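Local coordinates for protein ficolin-3 (Homo sapiens, PDB 2J60) that probably recognises sugars on microbial surfaces through its fibrinogen-like domain, as expected of a ficolin, a soluble lectin of innate immunity, at residues G142-L147 with C180-L185. Residues are numbered along the deposited sequence; the frame is centred on the assembly and turned at random.
Sequences GDSLSL and CYRSNL. With ABE (alpha-D-Abequopyranose), chain D.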
ATOM      1  N   GLY A 142      -2.002   0.665  15.871  1.00 31.91           N
ATOM      2  CA  GLY A 142      -0.808   1.405  16.242  1.00 32.14           C
ATOM      3  C   GLY A 142      -0.014   1.867  15.030  1.00 32.64           C
ATOM      4  O   GLY A 142      -0.355   1.560  13.884  1.00 32.40           O
ATOM      5  N   ASP A 143       1.057   2.597  15.296  1.00 32.79           N
ATOM      6  CA  ASP A 143       1.818   3.259  14.253  1.00 32.57           C
ATOM      7  C   ASP A 143       3.041   2.445  13.926  1.00 32.52           C
ATOM      8  O   ASP A 143       3.986   2.359  14.716  1.00 34.51           O
ATOM      9  CB  ASP A 143       2.226   4.660  14.720  1.00 33.11           C
ATOM     10  CG  ASP A 143       3.111   5.386  13.722  1.00 33.09           C
ATOM     11  OD1 ASP A 143       3.301   4.883  12.595  1.00 33.91           O
ATOM     12  OD2 ASP A 143       3.620   6.481  14.062  1.00 34.43           O
ATOM     13  N   SER A 144       3.048   1.865  12.738  1.00 31.57           N
ATOM     14  CA  SER A 144       4.209   1.120  12.301  1.00 30.97           C
ATOM     15  C   SER A 144       4.774   1.607  10.966  1.00 29.82           C
ATOM     16  O   SER A 144       5.635   0.955  10.389  1.00 29.22           O
ATOM     17  CB  SER A 144       3.895  -0.367  12.289  1.00 30.55           C
ATOM     18  OG  SER A 144       3.633  -0.796  13.617  1.00 30.35           O
ATOM     19  N   LEU A 145       4.322   2.777  10.513  1.00 28.28           N
ATOM     20  CA  LEU A 145       4.796   3.327   9.252  1.00 28.66           C
ATOM     21  C   LEU A 145       5.652   4.589   9.424  1.00 28.27           C
ATOM     22  O   LEU A 145       6.387   4.969   8.518  1.00 27.99           O
ATOM     23  CB  LEU A 145       3.620   3.622   8.313  1.00 28.51           C
ATOM     24  CG  LEU A 145       3.894   3.616   6.809  1.00 30.64           C
ATOM     25  CD1 LEU A 145       4.520   2.298   6.311  1.00 28.58           C
ATOM     26  CD2 LEU A 145       2.606   3.956   6.039  1.00 30.70           C
ATOM     27  N   SER A 146       5.558   5.243  10.576  1.00 28.34           N
ATOM     28  CA  SER A 146       6.306   6.482  10.801  1.00 29.21           C
ATOM     29  C   SER A 146       7.801   6.344  10.589  1.00 28.98           C
ATOM     30  O   SER A 146       8.424   7.186   9.934  1.00 27.15           O
ATOM     31  CB  SER A 146       6.018   7.038  12.183  1.00 29.71           C
ATOM     32  OG  SER A 146       4.752   7.639  12.149  1.00 32.29           O
ATOM     33  N   LEU A 147       8.364   5.284  11.154  1.00 29.33           N
ATOM     34  CA  LEU A 147       9.748   4.937  10.905  1.00 30.82           C
ATOM     35  C   LEU A 147      10.085   5.081   9.420  1.00 29.53           C
ATOM     36  O   LEU A 147      11.169   5.516   9.067  1.00 29.22           O
ATOM     37  CB  LEU A 147      10.054   3.502  11.364  1.00 31.09           C
ATOM     38  CG  LEU A 147      11.414   2.939  10.886  1.00 33.36           C
ATOM     39  CD1 LEU A 147      12.644   3.687  11.464  1.00 34.45           C
ATOM     40  CD2 LEU A 147      11.539   1.456  11.142  1.00 33.98           C
ATOM     41  N   CYS A 180      15.509  -3.294   9.175  1.00 36.17           N
ATOM     42  CA  CYS A 180      14.737  -3.172   7.921  1.00 35.38           C
ATOM     43  C   CYS A 180      13.347  -2.534   7.987  1.00 34.10           C
ATOM     44  O   CYS A 180      13.028  -1.660   7.161  1.00 32.81           O
ATOM     45  CB  CYS A 180      14.637  -4.517   7.212  1.00 36.44           C
ATOM     46  SG  CYS A 180      16.225  -5.097   6.575  1.00 38.18           S
ATOM     47  N   TYR A 181      12.525  -2.941   8.953  0.50 32.64           N
ATOM     48  CA  TYR A 181      11.172  -2.393   9.007  0.50 32.11           C
ATOM     49  C   TYR A 181      10.433  -2.483  10.342  0.50 32.38           C
ATOM     50  O   TYR A 181      10.809  -3.233  11.248  0.50 32.64           O
ATOM     51  CB  TYR A 181      10.308  -3.060   7.933  0.50 30.69           C
ATOM     52  CG  TYR A 181      10.088  -4.532   8.177  0.50 29.41           C
ATOM     53  CD1 TYR A 181       9.026  -4.973   8.957  0.50 27.99           C
ATOM     54  CD2 TYR A 181      10.943  -5.486   7.629  0.50 28.75           C
ATOM     55  CE1 TYR A 181       8.820  -6.302   9.188  0.50 27.70           C
ATOM     56  CE2 TYR A 181      10.740  -6.836   7.858  0.50 27.82           C
ATOM     57  CZ  TYR A 181       9.671  -7.232   8.634  0.50 26.75           C
ATOM     58  OH  TYR A 181       9.454  -8.565   8.865  0.50 26.26           O
ATOM     59  N   ARG A 182       9.350  -1.710  10.420  1.00 32.73           N
ATOM     60  CA  ARG A 182       8.343  -1.836  11.460  1.00 32.09           C
ATOM     61  C   ARG A 182       7.059  -2.396  10.809  1.00 32.22           C
ATOM     62  O   ARG A 182       6.202  -2.955  11.495  1.00 31.74           O
ATOM     63  CB  ARG A 182       8.051  -0.465  12.102  1.00 33.34           C
ATOM     64  CG  ARG A 182       9.208   0.117  12.944  1.00 35.34           C
ATOM     65  CD  ARG A 182       8.986  -0.074  14.440  1.00 35.52           C
ATOM     66  NE  ARG A 182       7.709   0.502  14.846  1.00 37.84           N
ATOM     67  CZ  ARG A 182       7.009   0.088  15.893  1.00 36.93           C
ATOM     68  NH1 ARG A 182       7.470  -0.900  16.648  1.00 37.84           N
ATOM     69  NH2 ARG A 182       5.856   0.662  16.182  1.00 37.83           N
ATOM     70  N   SER A 183       6.938  -2.237   9.480  1.00 30.42           N
ATOM     71  CA  SER A 183       5.830  -2.819   8.693  1.00 28.31           C
ATOM     72  C   SER A 183       6.377  -3.404   7.391  1.00 27.15           C
ATOM     73  O   SER A 183       7.412  -2.956   6.868  1.00 28.21           O
ATOM     74  CB  SER A 183       4.736  -1.793   8.384  1.00 27.39           C
ATOM     75  OG  SER A 183       5.299  -0.641   7.758  1.00 28.61           O
ATOM     76  N   ASN A 184       5.671  -4.391   6.854  1.00 28.07           N
ATOM     77  CA  ASN A 184       6.157  -5.130   5.688  1.00 27.06           C
ATOM     78  C   ASN A 184       4.954  -5.714   4.943  1.00 27.43           C
ATOM     79  O   ASN A 184       4.886  -6.910   4.698  1.00 28.09           O
ATOM     80  CB  ASN A 184       7.095  -6.240   6.175  1.00 27.95           C
ATOM     81  CG  ASN A 184       7.919  -6.868   5.062  1.00 28.97           C
ATOM     82  OD1 ASN A 184       8.495  -6.174   4.203  1.00 29.73           O
ATOM     83  ND2 ASN A 184       7.991  -8.198   5.075  1.00 29.48           N
ATOM     84  N   LEU A 185       4.001  -4.860   4.593  1.00 26.02           N
ATOM     85  CA  LEU A 185       2.710  -5.329   4.065  1.00 24.78           C
ATOM     86  C   LEU A 185       2.769  -5.972   2.659  1.00 23.39           C
ATOM     87  O   LEU A 185       1.813  -6.604   2.230  1.00 24.22           O
ATOM     88  CB  LEU A 185       1.692  -4.202   4.092  1.00 23.68           C
ATOM     89  CG  LEU A 185       1.375  -3.680   5.500  1.00 22.83           C
ATOM     90  CD1 LEU A 185       0.357  -2.580   5.350  1.00 23.40           C
ATOM     91  CD2 LEU A 185       0.847  -4.810   6.419  1.00 20.13           C
TER
HETATM   92  C1  ABE D1277      13.464  -6.402  10.469  1.00 53.53           C
HETATM   93  C2  ABE D1277      12.648  -7.006  11.609  1.00 53.08           C
HETATM   94  C3  ABE D1277      13.504  -7.265  12.841  1.00 54.14           C
HETATM   95  C4  ABE D1277      14.773  -8.023  12.458  1.00 54.64           C
HETATM   96  C5  ABE D1277      15.479  -7.309  11.305  1.00 54.24           C
HETATM   97  C6  ABE D1277      16.778  -8.003  10.900  1.00 54.79           C
HETATM   98  O1  ABE D1277      13.912  -5.072  10.797  1.00 52.71           O
HETATM   99  O2  ABE D1277      11.567  -6.144  11.971  1.00 53.99           O
HETATM  100  O5  ABE D1277      14.585  -7.246  10.194  1.00 53.06           O
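The guanidinium of Arg182 takes the carbonyl oxygen of Asp143 at its edge, 12° from its own plane, while Ser144 OG lies over one face. Arg182 NH2 donates to Asp143 O at 2.9 Å with an N-H...O angle of 150°, a moderately bent bond whose donor is tilted from the carbonyl plane. In the modelled conformer the Tyr181 ring is sandwiched: abequose O2 stands above its centre, with sugar C1 3.8 Å from Tyr181 CE2, and Asn184 CB meets the other face nearer the rim; Ser183 N lies at the edge. Backbone groups hold the sugar too. Cys180 N and Tyr181 N both donate to abequose O1, and abequose O2 donates to Tyr181 O, so this segment forms part of the carbohydrate site.

With chi1 at -69°, Arg182 CG lies beside its own backbone N and against Leu147, whose CB is 3.8 Å from it; bends at the next two torsions then carry the guanidinium to Asp143 O. Deeper, Ser183 OG donates to Ser144 O at 3.1 Å from above the carbonyl plane, and Leu145 CD1 packs 3.4 Å from Ser183 OG. The 142-147 loop is braced by an Asx turn: Asp143 OD1 accepts from Leu145 N and Ser146 N, the latter at 3.0 Å.

Tyr181 OH bonds to Asp202, Ser144 OG to Ser205, and a disulfide ties Cys180 to Cys167 of helix 167-171. Against that helix Tyr181 and Asn184 rest on Val171, whereas Leu145 reaches Leu101 and Leu133 on strands 101-106 and 131-138, so the paired loops link the sugar-binding side of the fibrinogen-like domain to its antiparallel sheet.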